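Local coordinates for protein 2,3-bisphosphoglycerate-independent phosphoglycerate mutase (PDB 2ZKT) that probably interconverts 2-phosphoglycerate and 3-phosphoglycerate in glycolysis, as a metal-binding member of the cofactor-independent mutase family, at residues Asp38-Ile43 with Ile341-Asp346; Leu363-Gly368 with Met401-Arg406; Lys286-Leu291 with Ile327-Asp332. All blocks are in the same frame, centred on the assembly; numbering follows the deposited sequence.

Contact 1 (Asp38-Ile43 with Ile341-Asp346); sequences DKLAEI and IAITGD. With CA (calcium ion), chain F; ZN (zinc ion), chain G.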
loop_
_atom_site.group_PDB
_atom_site.type_symbol
_atom_site.label_atom_id
_atom_site.label_comp_id
_atom_site.label_asym_id
_atom_site.label_seq_id
_atom_site.Cartn_x
_atom_site.Cartn_y
_atom_site.Cartn_z
ATOM N N ASP B 38 -4.719 4.220 -7.235
ATOM C CA ASP B 38 -6.118 4.278 -6.779
ATOM C C ASP B 38 -6.784 5.551 -7.328
ATOM O O ASP B 38 -7.965 5.543 -7.685
ATOM C CB ASP B 38 -6.218 4.300 -5.239
ATOM C CG ASP B 38 -5.760 2.986 -4.592
ATOM O OD1 ASP B 38 -5.340 2.065 -5.339
ATOM O OD2 ASP B 38 -5.820 2.885 -3.334
ATOM N N LYS B 39 -6.023 6.645 -7.376
ATOM C CA LYS B 39 -6.535 7.911 -7.894
ATOM C C LYS B 39 -6.859 7.733 -9.383
ATOM O O LYS B 39 -7.920 8.157 -9.862
ATOM C CB LYS B 39 -5.477 9.014 -7.718
ATOM C CG LYS B 39 -5.877 10.357 -8.316
ATOM C CD LYS B 39 -4.731 10.965 -9.128
ATOM C CE LYS B 39 -3.528 11.304 -8.239
ATOM N NZ LYS B 39 -3.094 12.734 -8.356
ATOM N N LEU B 40 -5.935 7.103 -10.112
ATOM C CA LEU B 40 -6.132 6.867 -11.542
ATOM C C LEU B 40 -7.300 5.902 -11.804
ATOM O O LEU B 40 -8.083 6.099 -12.747
ATOM C CB LEU B 40 -4.839 6.317 -12.165
ATOM C CG LEU B 40 -3.702 7.334 -12.337
ATOM C CD1 LEU B 40 -2.458 6.621 -12.895
ATOM C CD2 LEU B 40 -4.153 8.454 -13.278
ATOM N N ALA B 41 -7.421 4.863 -10.968
ATOM C CA ALA B 41 -8.526 3.915 -11.128
ATOM C C ALA B 41 -9.830 4.664 -10.858
ATOM O O ALA B 41 -10.874 4.384 -11.464
ATOM C CB ALA B 41 -8.383 2.752 -10.137
ATOM N N GLU B 42 -9.760 5.631 -9.951
ATOM C CA GLU B 42 -10.946 6.389 -9.588
ATOM C C GLU B 42 -11.479 7.250 -10.729
ATOM O O GLU B 42 -12.672 7.261 -10.971
ATOM C CB GLU B 42 -10.661 7.232 -8.337
ATOM C CG GLU B 42 -11.906 7.785 -7.638
ATOM C CD GLU B 42 -12.501 8.988 -8.356
ATOM O OE1 GLU B 42 -11.756 9.978 -8.570
ATOM O OE2 GLU B 42 -13.709 8.951 -8.701
ATOM N N ILE B 43 -10.615 7.968 -11.447
ATOM C CA ILE B 43 -11.105 8.795 -12.561
ATOM C C ILE B 43 -11.043 8.026 -13.892
ATOM O O ILE B 43 -11.500 8.515 -14.935
ATOM C CB ILE B 43 -10.301 10.139 -12.693
ATOM C CG1 ILE B 43 -8.795 9.888 -12.543
ATOM C CG2 ILE B 43 -10.744 11.118 -11.618
ATOM C CD1 ILE B 43 -8.127 9.334 -13.763
ATOM N N ILE B 341 -3.074 7.146 -20.197
ATOM C CA ILE B 341 -2.239 6.228 -19.437
ATOM C C ILE B 341 -2.877 4.872 -19.124
ATOM O O ILE B 341 -4.051 4.773 -18.735
ATOM C CB ILE B 341 -1.754 6.888 -18.115
ATOM C CG1 ILE B 341 -0.776 5.953 -17.394
ATOM C CG2 ILE B 341 -2.939 7.201 -17.228
ATOM C CD1 ILE B 341 -0.109 6.582 -16.178
ATOM N N ALA B 342 -2.079 3.818 -19.305
ATOM C CA ALA B 342 -2.534 2.465 -19.042
ATOM C C ALA B 342 -1.514 1.776 -18.141
ATOM O O ALA B 342 -0.300 1.900 -18.340
ATOM C CB ALA B 342 -2.702 1.692 -20.358
ATOM N N ILE B 343 -2.003 1.055 -17.140
ATOM C CA ILE B 343 -1.110 0.360 -16.225
ATOM C C ILE B 343 -1.580 -1.069 -15.997
ATOM O O ILE B 343 -2.759 -1.322 -15.737
ATOM C CB ILE B 343 -1.044 1.084 -14.861
ATOM C CG1 ILE B 343 -0.515 2.511 -15.055
ATOM C CG2 ILE B 343 -0.158 0.296 -13.893
ATOM C CD1 ILE B 343 -0.572 3.382 -13.810
ATOM N N THR B 344 -0.660 -2.016 -16.105
ATOM C CA THR B 344 -1.018 -3.404 -15.852
ATOM C C THR B 344 0.248 -4.244 -15.719
ATOM O O THR B 344 1.351 -3.736 -15.585
ATOM C CB THR B 344 -1.869 -3.904 -17.031
ATOM O OG1 THR B 344 -2.434 -5.178 -16.700
ATOM C CG2 THR B 344 -0.996 -4.067 -18.281
ATOM N N GLY B 345 0.053 -5.571 -15.718
ATOM C CA GLY B 345 1.209 -6.456 -15.745
ATOM C C GLY B 345 1.175 -7.319 -17.007
ATOM O O GLY B 345 0.124 -7.586 -17.575
ATOM N N ASP B 346 2.376 -7.707 -17.477
ATOM C CA ASP B 346 2.422 -8.603 -18.629
ATOM C C ASP B 346 1.875 -9.995 -18.278
ATOM O O ASP B 346 1.578 -10.817 -19.139
ATOM C CB ASP B 346 3.874 -8.702 -19.115
ATOM C CG ASP B 346 4.773 -9.144 -17.967
ATOM O OD1 ASP B 346 4.529 -8.694 -16.843
ATOM O OD2 ASP B 346 5.705 -9.911 -18.206
HETATM CA CA CA F . -14.983 6.739 -11.332
HETATM ZN ZN ZN G . 7.396 -10.817 -17.001
HETATM O O HOH W 1 -13.339 4.485 -12.061
HETATM O O HOH W 2 -15.151 8.849 -10.921
HETATM O O HOH W 3 -14.798 5.785 -9.271
#

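Contact 2 (Leu363-Gly368 with Met401-Arg406); sequences LLIAGG and MDLMNR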
loop_
_atom_site.group_PDB
_atom_site.type_symbol
_atom_site.label_atom_id
_atom_site.label_comp_id
_atom_site.label_asym_id
_atom_site.label_seq_id
_atom_site.Cartn_x
_atom_site.Cartn_y
_atom_site.Cartn_z
ATOM N N LEU B 363 -5.961 -4.290 -14.903
ATOM C CA LEU B 363 -5.634 -3.277 -15.899
ATOM C C LEU B 363 -6.397 -1.985 -15.625
ATOM O O LEU B 363 -7.570 -2.013 -15.264
ATOM C CB LEU B 363 -6.030 -3.789 -17.301
ATOM C CG LEU B 363 -6.125 -2.770 -18.457
ATOM C CD1 LEU B 363 -4.762 -2.089 -18.655
ATOM C CD2 LEU B 363 -6.555 -3.469 -19.749
ATOM N N LEU B 364 -5.732 -0.848 -15.808
ATOM C CA LEU B 364 -6.414 0.418 -15.628
ATOM C C LEU B 364 -6.016 1.349 -16.775
ATOM O O LEU B 364 -4.886 1.297 -17.272
ATOM C CB LEU B 364 -6.067 1.042 -14.268
ATOM C CG LEU B 364 -4.811 1.894 -14.021
ATOM C CD1 LEU B 364 -4.870 3.203 -14.796
ATOM C CD2 LEU B 364 -4.739 2.211 -12.523
ATOM N N ILE B 365 -6.966 2.174 -17.206
ATOM C CA ILE B 365 -6.724 3.144 -18.257
ATOM C C ILE B 365 -7.359 4.457 -17.804
ATOM O O ILE B 365 -8.526 4.486 -17.373
ATOM C CB ILE B 365 -7.359 2.714 -19.596
ATOM C CG1 ILE B 365 -6.817 1.338 -20.011
ATOM C CG2 ILE B 365 -7.051 3.759 -20.669
ATOM C CD1 ILE B 365 -7.475 0.780 -21.275
ATOM N N ALA B 366 -6.592 5.542 -17.891
ATOM C CA ALA B 366 -7.090 6.849 -17.485
ATOM C C ALA B 366 -6.560 7.917 -18.435
ATOM O O ALA B 366 -5.485 7.759 -19.026
ATOM C CB ALA B 366 -6.663 7.153 -16.045
ATOM N N GLY B 367 -7.316 9.005 -18.582
ATOM C CA GLY B 367 -6.895 10.075 -19.476
ATOM C C GLY B 367 -8.030 10.601 -20.340
ATOM O O GLY B 367 -9.199 10.247 -20.138
ATOM N N GLY B 368 -7.693 11.454 -21.306
ATOM C CA GLY B 368 -8.714 12.010 -22.180
ATOM C C GLY B 368 -9.445 10.923 -22.948
ATOM O O GLY B 368 -8.825 9.963 -23.417
ATOM N N MET B 401 -4.893 3.309 -28.533
ATOM C CA MET B 401 -4.764 4.052 -29.782
ATOM C C MET B 401 -6.069 4.737 -30.150
ATOM O O MET B 401 -6.059 5.848 -30.683
ATOM C CB MET B 401 -4.295 3.125 -30.917
ATOM C CG MET B 401 -2.804 2.748 -30.837
ATOM S SD MET B 401 -1.695 4.177 -31.043
ATOM C CE MET B 401 -0.135 3.538 -30.376
ATOM N N ASP B 402 -7.192 4.088 -29.840
ATOM C CA ASP B 402 -8.495 4.675 -30.147
ATOM C C ASP B 402 -8.773 5.878 -29.235
ATOM O O ASP B 402 -9.296 6.904 -29.660
ATOM C CB ASP B 402 -9.590 3.603 -29.993
ATOM C CG ASP B 402 -10.949 4.151 -30.446
ATOM O OD1 ASP B 402 -11.044 4.603 -31.589
ATOM O OD2 ASP B 402 -11.903 4.089 -29.676
ATOM N N LEU B 403 -8.426 5.722 -27.931
ATOM C CA LEU B 403 -8.605 6.846 -27.016
ATOM C C LEU B 403 -7.688 8.015 -27.405
ATOM O O LEU B 403 -7.951 9.181 -27.126
ATOM C CB LEU B 403 -8.246 6.395 -25.598
ATOM C CG LEU B 403 -9.308 5.479 -24.958
ATOM C CD1 LEU B 403 -8.746 4.710 -23.762
ATOM C CD2 LEU B 403 -10.529 6.245 -24.432
ATOM N N MET B 404 -6.544 7.640 -28.037
ATOM C CA MET B 404 -5.579 8.642 -28.504
ATOM C C MET B 404 -5.984 9.222 -29.872
ATOM O O MET B 404 -5.290 10.050 -30.446
ATOM C CB MET B 404 -4.204 7.961 -28.647
ATOM C CG MET B 404 -3.479 7.684 -27.317
ATOM S SD MET B 404 -2.328 6.291 -27.421
ATOM C CE MET B 404 -0.968 7.087 -28.300
ATOM N N ASN B 405 -7.128 8.771 -30.392
ATOM C CA ASN B 405 -7.641 9.226 -31.688
ATOM C C ASN B 405 -6.670 8.919 -32.828
ATOM O O ASN B 405 -6.554 9.686 -33.786
ATOM C CB ASN B 405 -7.943 10.737 -31.650
ATOM C CG ASN B 405 -9.087 11.075 -30.706
ATOM O OD1 ASN B 405 -10.089 10.350 -30.640
ATOM N ND2 ASN B 405 -8.955 12.180 -29.974
ATOM N N ARG B 406 -5.973 7.791 -32.718
ATOM C CA ARG B 406 -5.014 7.379 -33.731
ATOM C C ARG B 406 -5.469 6.104 -34.432
ATOM O O ARG B 406 -4.687 5.453 -35.126
ATOM C CB ARG B 406 -3.633 7.167 -33.090
ATOM C CG ARG B 406 -2.990 8.468 -32.594
ATOM C CD ARG B 406 -1.661 8.213 -31.871
ATOM N NE ARG B 406 -1.147 9.449 -31.276
ATOM C CZ ARG B 406 -0.515 10.407 -31.954
ATOM N NH1 ARG B 406 -0.293 10.271 -33.259
ATOM N NH2 ARG B 406 -0.145 11.523 -31.328
#

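Contact 3 (Lys286-Leu291 with Ile327-Asp332); sequences KAVELL and IGYILD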
loop_
_atom_site.group_PDB
_atom_site.type_symbol
_atom_site.label_atom_id
_atom_site.label_comp_id
_atom_site.label_asym_id
_atom_site.label_seq_id
_atom_site.Cartn_x
_atom_site.Cartn_y
_atom_site.Cartn_z
ATOM N N LYS B 286 12.945 9.763 -16.995
ATOM C CA LYS B 286 13.174 9.536 -18.422
ATOM C C LYS B 286 11.872 9.414 -19.239
ATOM O O LYS B 286 11.775 9.970 -20.346
ATOM C CB LYS B 286 14.036 8.276 -18.632
ATOM C CG LYS B 286 14.453 8.044 -20.083
ATOM C CD LYS B 286 15.235 9.238 -20.626
ATOM C CE LYS B 286 15.496 9.111 -22.121
ATOM N NZ LYS B 286 16.154 10.343 -22.672
ATOM N N ALA B 287 10.884 8.684 -18.701
ATOM C CA ALA B 287 9.595 8.501 -19.384
ATOM C C ALA B 287 8.992 9.861 -19.724
ATOM O O ALA B 287 8.527 10.089 -20.851
ATOM C CB ALA B 287 8.629 7.713 -18.496
ATOM N N VAL B 288 9.003 10.762 -18.739
ATOM C CA VAL B 288 8.481 12.116 -18.919
ATOM C C VAL B 288 9.239 12.857 -20.031
ATOM O O VAL B 288 8.631 13.574 -20.837
ATOM C CB VAL B 288 8.595 12.933 -17.616
ATOM C CG1 VAL B 288 7.982 14.325 -17.817
ATOM C CG2 VAL B 288 7.898 12.195 -16.481
ATOM N N GLU B 289 10.565 12.688 -20.066
ATOM C CA GLU B 289 11.392 13.330 -21.094
ATOM C C GLU B 289 10.963 12.845 -22.479
ATOM O O GLU B 289 10.653 13.650 -23.362
ATOM C CB GLU B 289 12.881 12.991 -20.905
ATOM C CG GLU B 289 13.608 13.743 -19.790
ATOM C CD GLU B 289 15.100 13.414 -19.757
ATOM O OE1 GLU B 289 15.798 13.679 -20.768
ATOM O OE2 GLU B 289 15.577 12.883 -18.724
ATOM N N LEU B 290 10.953 11.519 -22.654
ATOM C CA LEU B 290 10.579 10.892 -23.928
ATOM C C LEU B 290 9.187 11.280 -24.442
ATOM O O LEU B 290 8.973 11.362 -25.651
ATOM C CB LEU B 290 10.676 9.364 -23.814
ATOM C CG LEU B 290 12.085 8.817 -23.538
ATOM C CD1 LEU B 290 11.990 7.337 -23.169
ATOM C CD2 LEU B 290 12.988 9.033 -24.763
ATOM N N LEU B 291 8.241 11.518 -23.532
ATOM C CA LEU B 291 6.898 11.900 -23.964
ATOM C C LEU B 291 6.950 13.175 -24.804
ATOM O O LEU B 291 6.095 13.397 -25.666
ATOM C CB LEU B 291 5.970 12.097 -22.750
ATOM C CG LEU B 291 5.276 10.820 -22.225
ATOM C CD1 LEU B 291 4.598 11.099 -20.889
ATOM C CD2 LEU B 291 4.243 10.342 -23.244
ATOM N N ILE B 327 5.019 6.242 -10.354
ATOM C CA ILE B 327 3.859 6.709 -11.121
ATOM C C ILE B 327 3.437 8.095 -10.628
ATOM O O ILE B 327 3.083 8.964 -11.427
ATOM C CB ILE B 327 2.674 5.716 -10.982
ATOM C CG1 ILE B 327 3.031 4.400 -11.700
ATOM C CG2 ILE B 327 1.384 6.327 -11.559
ATOM C CD1 ILE B 327 2.441 3.162 -11.057
ATOM N N GLY B 328 3.483 8.292 -9.309
ATOM C CA GLY B 328 3.120 9.583 -8.735
ATOM C C GLY B 328 3.977 10.710 -9.307
ATOM O O GLY B 328 3.494 11.827 -9.529
ATOM N N TYR B 329 5.255 10.425 -9.546
ATOM C CA TYR B 329 6.151 11.428 -10.122
ATOM C C TYR B 329 5.650 11.789 -11.532
ATOM O O TYR B 329 5.455 12.970 -11.855
ATOM C CB TYR B 329 7.585 10.880 -10.212
ATOM C CG TYR B 329 8.541 11.816 -10.932
ATOM C CD1 TYR B 329 9.122 12.909 -10.269
ATOM C CD2 TYR B 329 8.818 11.644 -12.292
ATOM C CE1 TYR B 329 9.950 13.807 -10.950
ATOM C CE2 TYR B 329 9.639 12.537 -12.984
ATOM C CZ TYR B 329 10.202 13.617 -12.312
ATOM O OH TYR B 329 10.991 14.510 -13.012
ATOM N N ILE B 330 5.438 10.766 -12.369
ATOM C CA ILE B 330 4.964 10.981 -13.733
ATOM C C ILE B 330 3.682 11.803 -13.781
ATOM O O ILE B 330 3.560 12.725 -14.595
ATOM C CB ILE B 330 4.705 9.643 -14.469
ATOM C CG1 ILE B 330 6.018 8.860 -14.602
ATOM C CG2 ILE B 330 4.099 9.914 -15.841
ATOM C CD1 ILE B 330 5.837 7.425 -15.090
ATOM N N LEU B 331 2.718 11.466 -12.920
ATOM C CA LEU B 331 1.449 12.192 -12.896
ATOM C C LEU B 331 1.625 13.683 -12.589
ATOM O O LEU B 331 0.828 14.515 -13.048
ATOM C CB LEU B 331 0.485 11.570 -11.867
ATOM C CG LEU B 331 -0.000 10.136 -12.145
ATOM C CD1 LEU B 331 -1.042 9.742 -11.102
ATOM C CD2 LEU B 331 -0.603 10.047 -13.550
ATOM N N ASP B 332 2.662 14.020 -11.816
ATOM C CA ASP B 332 2.918 15.420 -11.454
ATOM C C ASP B 332 3.547 16.226 -12.585
ATOM O O ASP B 332 3.669 17.448 -12.481
ATOM C CB ASP B 332 3.836 15.519 -10.222
ATOM C CG ASP B 332 3.149 15.084 -8.938
ATOM O OD1 ASP B 332 1.946 15.399 -8.772
ATOM O OD2 ASP B 332 3.811 14.442 -8.088
#

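Contact 1 (Asp38-Ile43 with Ile341-Asp346)
L40 carries the contact between helix 35-43 and strand 339-344. One of its methyls does all the touching. L40 CD1 meets I343 CD1 at 3.9 Å and I341 CD1 at 4.0 Å. The leucine crosses both isoleucines at about a right angle, and the meeting atoms are terminal methyls. I341 and I343 are alternate residues of the strand and point to the same side of it, which is why one leucine can span both. I341 is extended: its CG1 lies anti to the backbone N (chi1 -175°), and the arm stands out toward the helix. The patch is apolar, buried and without hydrogen bonds across it. I327 and L331 of helix 313-331 close round L40, and I327 also covers I343.

Away from this patch the helix becomes polar: E42 is partly exposed and sits by the calcium ion and its waters. E42 gives its backbone O to the calcium ion at 2.4 Å. Its carboxylate acts indirectly: E42 OE2 accepts a hydrogen bond of 2.6 Å from a water that itself binds the metal at 2.2 Å. T372, D373 and two further waters complete this site. K39 does not meet the strand; it packs on L331 and on N24 of the second subunit.

Beyond I343 the strand runs out of contact with the helix and leads to the zinc ion. D346 OD2 binds the zinc ion at 2.3 Å, together with D13, S60 and H347. D346 OD1 does not bind the metal; it takes a weak hydrogen bond from G14 N. T344 OG1 is tied to P362 O. The whole is a helix laid on the central mixed sheet, with a metal-binding aspartate just past the end of a strand, as in the alkaline phosphatase clan of metalloenzymes.

Contact 2 (Leu363-Gly368 with Met401-Arg406)
I365 and L403 meet through one methyl each. I365 CG2 lies 3.7 Å from L403 CD1, and the two side chains cross at a slant. In I365 the touching branch, CG2, lies anti to the backbone N, with CG1 beside that N (chi1 -57°). The second approach is between backbones: G368 O stands 3.9 Å from L403 O. Both are acceptors, so this is proximity and not a bond. L403 O has its donor in R5 NH2.

The next shell fixes the two partners. I365 sits in strand 361-366, bonded through its backbone to I45, and L388 packs on its side chain. G368 is bonded to L336 by its backbone. L403 is the last residue of helix 396-403. The chain then turns in a Schellman motif, with N405 at positive phi. R406 N reaches back to M401 O at 2.8 Å, and N405 N to D402 O at 3.0 Å. N405 ND2 and R406 NE then bond to the carbonyls of L3 and R5.

The contact itself is weakly specific dispersion between methyls. The hydrogen bonds lie around it, and they set where the helix end stands against the end of strand 361-366.

Contact 3 (Lys286-Leu291 with Ile327-Asp332)
In V288 a chi1 of -177° puts CG1 opposite the backbone N and CG2 beside it, where CG2 meets I330 and Y329. Y329 swings its ring across to the other helix by a matching turn, with CG opposite the backbone N (chi1 174°). The CB of Y329 does not head for helix 280-291, but the far part of the ring comes nearer to it.

V288 CG2 is the meeting point. V288 CG2 lies 3.9 Å from Y329 CE2, at an oblique approach to the ring. V288 CG2 is also 4.2 Å from I330 CA and 4.3 Å from I330 CG1. It therefore rests against both backbone and side chain of the second helix. A287 adds a looser touch, with its CB 4.4 Å from I330 CD1. The CA atoms of V288 and I330 are the nearest pair, 6.4 Å apart.

The two helix segments run in broadly the same direction. Their axes pass 10.1 Å apart and cross at -32°. The ring of Y329 extends further over helix 280-291, touching M281, A284 and K285, and it also meets the ring of H333. I330 packs on A284. Elsewhere on helix 280-291, L290 and K286 lean on strand 246-249, while L331 turns from the contact toward helix 35-43.

The charged groups make no bond across the two segments. K286 NZ and E289 OE1 form a long salt bridge of 3.9 Å along their own helix. No hydrogen bond links the two segments, so shape and burial of carbon hold these helices of the alpha/beta fold side by side.

In the fold
Contacts 1 and 2 are buried; contact 3 is only partly so. Contacts 1 and 2 use neighbouring strands of the same mixed sheet, joined by backbone bonds from I341 N to A366 O and from I343 N to L364 O. Helix 313-331, one partner in contact 3, also packs against contact 1 and joins the two. Contacts 2 and 3 do not touch; their nearest atoms are about 7 Å apart. The side chains that meet are apolar in contacts 1 and 2 and include an aromatic ring in contact 3. Contact 1 lies between two metal sites, contact 2 ends at a helix terminus tied by carbonyl bonds, and contact 3 joins two helices beside surface charges.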